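Side-chain contacts in trehalose synthase regulatory protein (Candida albicans, PDB 5HUS), which probably serves as a regulatory subunit in trehalose synthesis, its C-terminal domain having the HAD-like fold of the trehalose-phosphatases: residues Asp117-Asn120 and Ser121-Glu125; Glu162-Leu165 and Asp166-Glu170. One frame throughout, in Å; residues are numbered along the deposited sequence.

Contact 1: Asp117-Asn120 and Ser121-Glu125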
loop_
_atom_site.group_PDB
_atom_site.type_symbol
_atom_site.label_atom_id
_atom_site.label_comp_id
_atom_site.label_asym_id
_atom_site.label_seq_id
_atom_site.Cartn_x
_atom_site.Cartn_y
_atom_site.Cartn_z
ATOM N N ASP A 117 -16.478 4.845 -13.200
ATOM C CA ASP A 117 -17.555 4.049 -13.790
ATOM C C ASP A 117 -17.523 2.616 -13.259
ATOM O O ASP A 117 -18.567 2.018 -12.997
ATOM C CB ASP A 117 -17.470 4.050 -15.321
ATOM C CG ASP A 117 -18.016 5.328 -15.937
ATOM O OD1 ASP A 117 -18.783 6.045 -15.257
ATOM O OD2 ASP A 117 -17.686 5.613 -17.106
ATOM N N GLU A 118 -16.325 2.067 -13.092
ATOM C CA GLU A 118 -16.182 0.767 -12.444
ATOM C C GLU A 118 -16.708 0.811 -11.011
ATOM O O GLU A 118 -17.462 -0.068 -10.588
ATOM C CB GLU A 118 -14.720 0.314 -12.457
ATOM C CG GLU A 118 -14.187 -0.028 -13.850
ATOM C CD GLU A 118 -12.782 -0.595 -13.820
ATOM O OE1 GLU A 118 -12.251 -0.835 -12.714
ATOM O OE2 GLU A 118 -12.198 -0.796 -14.905
ATOM N N LEU A 119 -16.307 1.835 -10.263
ATOM C CA LEU A 119 -16.770 2.002 -8.886
ATOM C C LEU A 119 -18.286 2.113 -8.803
ATOM O O LEU A 119 -18.922 1.427 -8.003
ATOM C CB LEU A 119 -16.139 3.239 -8.247
ATOM C CG LEU A 119 -14.616 3.219 -8.109
ATOM C CD1 LEU A 119 -14.151 4.456 -7.363
ATOM C CD2 LEU A 119 -14.159 1.954 -7.398
ATOM N N ASN A 120 -18.861 2.987 -9.623
ATOM C CA ASN A 120 -20.310 3.162 -9.645
ATOM C C ASN A 120 -21.044 1.865 -9.961
ATOM O O ASN A 120 -22.134 1.618 -9.437
ATOM C CB ASN A 120 -20.711 4.235 -10.659
ATOM C CG ASN A 120 -20.326 5.630 -10.217
ATOM O OD1 ASN A 120 -20.029 5.863 -9.046
ATOM N ND2 ASN A 120 -20.344 6.572 -11.154
ATOM N N SER A 121 -20.439 1.035 -10.804
ATOM C CA SER A 121 -21.079 -0.202 -11.245
ATOM C C SER A 121 -20.947 -1.363 -10.257
ATOM O O SER A 121 -21.899 -2.115 -10.061
ATOM C CB SER A 121 -20.520 -0.640 -12.599
ATOM O OG SER A 121 -20.980 0.208 -13.635
ATOM N N TRP A 122 -19.779 -1.511 -9.633
ATOM C CA TRP A 122 -19.503 -2.715 -8.845
ATOM C C TRP A 122 -19.592 -2.531 -7.333
ATOM O O TRP A 122 -20.017 -3.446 -6.630
ATOM C CB TRP A 122 -18.121 -3.254 -9.189
ATOM C CG TRP A 122 -17.952 -3.559 -10.634
ATOM C CD1 TRP A 122 -18.926 -3.935 -11.517
ATOM C CD2 TRP A 122 -16.736 -3.496 -11.382
ATOM N NE1 TRP A 122 -18.385 -4.117 -12.766
ATOM C CE2 TRP A 122 -17.043 -3.854 -12.712
ATOM C CE3 TRP A 122 -15.414 -3.177 -11.059
ATOM C CZ2 TRP A 122 -16.074 -3.901 -13.716
ATOM C CZ3 TRP A 122 -14.453 -3.227 -12.058
ATOM C CH2 TRP A 122 -14.789 -3.586 -13.368
ATOM N N MET A 123 -19.177 -1.370 -6.832
ATOM C CA MET A 123 -19.185 -1.141 -5.385
ATOM C C MET A 123 -20.561 -1.391 -4.735
ATOM O O MET A 123 -20.625 -2.083 -3.720
ATOM C CB MET A 123 -18.695 0.275 -5.052
ATOM C CG MET A 123 -17.193 0.460 -5.184
ATOM S SD MET A 123 -16.275 -0.399 -3.893
ATOM C CE MET A 123 -16.661 0.612 -2.466
ATOM N N PRO A 124 -21.661 -0.850 -5.309
ATOM C CA PRO A 124 -22.948 -1.103 -4.642
ATOM C C PRO A 124 -23.299 -2.589 -4.544
ATOM O O PRO A 124 -23.845 -3.016 -3.519
ATOM C CB PRO A 124 -23.955 -0.365 -5.532
ATOM C CG PRO A 124 -23.157 0.725 -6.161
ATOM C CD PRO A 124 -21.814 0.103 -6.426
ATOM N N GLU A 125 -22.959 -3.355 -5.577
ATOM C CA GLU A 125 -23.200 -4.795 -5.582
ATOM C C GLU A 125 -22.348 -5.492 -4.529
ATOM O O GLU A 125 -22.830 -6.366 -3.807
ATOM C CB GLU A 125 -22.914 -5.391 -6.960
ATOM C CG GLU A 125 -23.808 -4.861 -8.070
ATOM C CD GLU A 125 -25.274 -5.179 -7.845
ATOM O OE1 GLU A 125 -25.580 -6.286 -7.346
ATOM O OE2 GLU A 125 -26.124 -4.321 -8.164
HETATM O O HOH W 1 -20.888 2.939 -14.078
#
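E118 lies against the indole of W122, one helical turn further on, and this CH-pi packing is the main side-chain contact of the first turns of helix 116-136. CB of E118 stands over a face of the six-membered ring, 4.0 Å from the ring centroid and 28° off its normal. Beyond CB the glutamate chain is extended and runs alongside the ring, bringing OE1 of E118 to 3.3 Å from CZ3 of W122. Carboxylate and indole are not stacked flat, their planes being 35° apart. CG of W122 is anti to the carbonyl carbon (chi1 -57°), which turns the indole back toward the preceding turn, where O of E118 lies 3.2 Å above the ring plane, offset toward the rim, on the glutamate's side.

Apolar packing repeats the four-residue spacing at L119 and M123, where CD2 of L119 lies 4.0 Å from CG of M123. The M123 chain then bends at chi2 and chi3, carrying its sulfur and methyl away from the leucine.

Among the polar contacts, N of W122 donates a hydrogen bond to O of E118 at 2.9 Å, and N of M123 one to O of L119 at 3.0 Å. P124 has no N-H to give and N of E125 has no bond to the turn before, so the helix is kinked here; CD of P124 lies 3.4 Å from O of N120. At the first turn a water donates to O of D117 at 2.7 Å and hydrogen-bonds OG of S121.

D115 accepts a hydrogen bond from N of E118, and K197, in strand 192-197 of the antiparallel sheet, forms a weak, long ion pair with OE1 of E118. L119 touches loop residues A114 and A147, and W122 touches N182, just before strand 184-189.

Contact 2: Glu162-Leu165 and Asp166-Glu170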
loop_
_atom_site.group_PDB
_atom_site.type_symbol
_atom_site.label_atom_id
_atom_site.label_comp_id
_atom_site.label_asym_id
_atom_site.label_seq_id
_atom_site.Cartn_x
_atom_site.Cartn_y
_atom_site.Cartn_z
ATOM N N GLU A 162 -14.487 -20.773 14.411
ATOM C CA GLU A 162 -14.679 -21.717 13.315
ATOM C C GLU A 162 -15.797 -21.270 12.376
ATOM O O GLU A 162 -15.639 -21.290 11.158
ATOM C CB GLU A 162 -14.984 -23.114 13.863
ATOM C CG GLU A 162 -14.082 -24.205 13.313
ATOM C CD GLU A 162 -12.616 -23.945 13.596
ATOM O OE1 GLU A 162 -12.241 -23.871 14.787
ATOM O OE2 GLU A 162 -11.838 -23.811 12.627
ATOM N N ARG A 163 -16.927 -20.870 12.949
ATOM C CA ARG A 163 -18.048 -20.375 12.158
ATOM C C ARG A 163 -17.659 -19.103 11.414
ATOM O O ARG A 163 -18.015 -18.917 10.248
ATOM C CB ARG A 163 -19.263 -20.108 13.045
ATOM C CG ARG A 163 -20.441 -19.507 12.300
ATOM C CD ARG A 163 -21.531 -19.043 13.248
ATOM N NE ARG A 163 -22.651 -18.450 12.525
ATOM C CZ ARG A 163 -23.753 -17.982 13.103
ATOM N NH1 ARG A 163 -23.887 -18.034 14.423
ATOM N NH2 ARG A 163 -24.721 -17.460 12.361
ATOM N N SER A 164 -16.925 -18.235 12.101
ATOM C CA SER A 164 -16.470 -16.979 11.521
ATOM C C SER A 164 -15.583 -17.224 10.304
ATOM O O SER A 164 -15.861 -16.716 9.216
ATOM C CB SER A 164 -15.722 -16.153 12.567
ATOM O OG SER A 164 -15.389 -14.872 12.063
ATOM N N LEU A 165 -14.523 -18.008 10.490
ATOM C CA LEU A 165 -13.604 -18.339 9.401
ATOM C C LEU A 165 -14.317 -19.031 8.245
ATOM O O LEU A 165 -14.007 -18.786 7.075
ATOM C CB LEU A 165 -12.467 -19.228 9.906
ATOM C CG LEU A 165 -11.413 -18.559 10.787
ATOM C CD1 LEU A 165 -10.502 -19.608 11.394
ATOM C CD2 LEU A 165 -10.610 -17.551 9.981
ATOM N N ASP A 166 -15.262 -19.905 8.582
ATOM C CA ASP A 166 -16.052 -20.602 7.578
ATOM C C ASP A 166 -16.848 -19.605 6.742
ATOM O O ASP A 166 -16.858 -19.679 5.512
ATOM C CB ASP A 166 -16.993 -21.615 8.239
ATOM C CG ASP A 166 -16.271 -22.874 8.700
ATOM O OD1 ASP A 166 -15.022 -22.868 8.751
ATOM O OD2 ASP A 166 -16.956 -23.868 9.023
ATOM N N THR A 167 -17.504 -18.666 7.419
ATOM C CA THR A 167 -18.318 -17.663 6.741
ATOM C C THR A 167 -17.460 -16.744 5.874
ATOM O O THR A 167 -17.849 -16.394 4.757
ATOM C CB THR A 167 -19.124 -16.821 7.744
ATOM O OG1 THR A 167 -20.027 -17.673 8.457
ATOM C CG2 THR A 167 -19.926 -15.746 7.025
ATOM N N MET A 168 -16.288 -16.367 6.375
ATOM C CA MET A 168 -15.389 -15.505 5.612
ATOM C C MET A 168 -14.840 -16.233 4.383
ATOM O O MET A 168 -14.747 -15.652 3.304
ATOM C CB MET A 168 -14.248 -14.991 6.497
ATOM C CG MET A 168 -14.703 -13.932 7.504
ATOM S SD MET A 168 -13.365 -13.020 8.302
ATOM C CE MET A 168 -12.684 -14.277 9.386
ATOM N N GLY A 169 -14.491 -17.505 4.541
ATOM C CA GLY A 169 -14.010 -18.299 3.419
ATOM C C GLY A 169 -15.096 -18.486 2.375
ATOM O O GLY A 169 -14.832 -18.460 1.169
ATOM N N GLU A 170 -16.328 -18.666 2.844
ATOM C CA GLU A 170 -17.481 -18.805 1.965
ATOM C C GLU A 170 -17.692 -17.521 1.165
ATOM O O GLU A 170 -17.980 -17.553 -0.034
ATOM C CB GLU A 170 -18.727 -19.143 2.791
ATOM C CG GLU A 170 -19.943 -19.537 1.989
ATOM C CD GLU A 170 -20.719 -18.345 1.464
ATOM O OE1 GLU A 170 -20.831 -17.335 2.194
ATOM O OE2 GLU A 170 -21.210 -18.418 0.316
#
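Early turns of helix 161-179, a helix of the part of the chain that carries the four-stranded antiparallel sheet, bring T167 back onto the main chain of R163. This is the i to i-4 threonine hydroxyl bond of an alpha helix: OG1 of T167 donates to O of R163 at 3.0 Å, and N of T167 reaches the same oxygen at 2.9 Å. The two donors approach from opposite faces of the carbonyl plane, gripping the oxygen twice. With OG1 beside its own backbone N (chi1 -62°), the hydroxyl is directed toward the preceding turn.

N of D166 donates a hydrogen bond to O of E162 at 2.9 Å. OD1 of D166 also comes 2.9 Å from O of E162, but both are acceptors and the pair is not a hydrogen bond.

The hydroxyl of S164 has its polar partner in S156, and S164 and L165 also touch F157 of helix 156-159. The buried M168 bends at chi3 (-72°), and its methyl meets both the buried S164 and the partly exposed L165, with CE of M168 3.9 Å from OG of S164 and from CD2 of L165.

Along the chain, contact 1 (117-125) comes first, at the start of helix 116-136, and contact 2 (162-170) follows near the start of helix 161-179. Each is a local contact between adjoining segments, so neither closes a loop; they stand in series, neither nested nor crossed. Between them run the rest of helix 116-136, strands 141-144 and 149-152, and helix 156-159. The centres of contact 1 and contact 2 are about 25 Å apart. The nearest atoms of contact 1 and contact 2 are about 13 Å apart, so they do not touch. The two helices are nevertheless joined, because K133 forms a salt bridge with E170, and R163 packs on L137 and P138 just beyond helix 116-136.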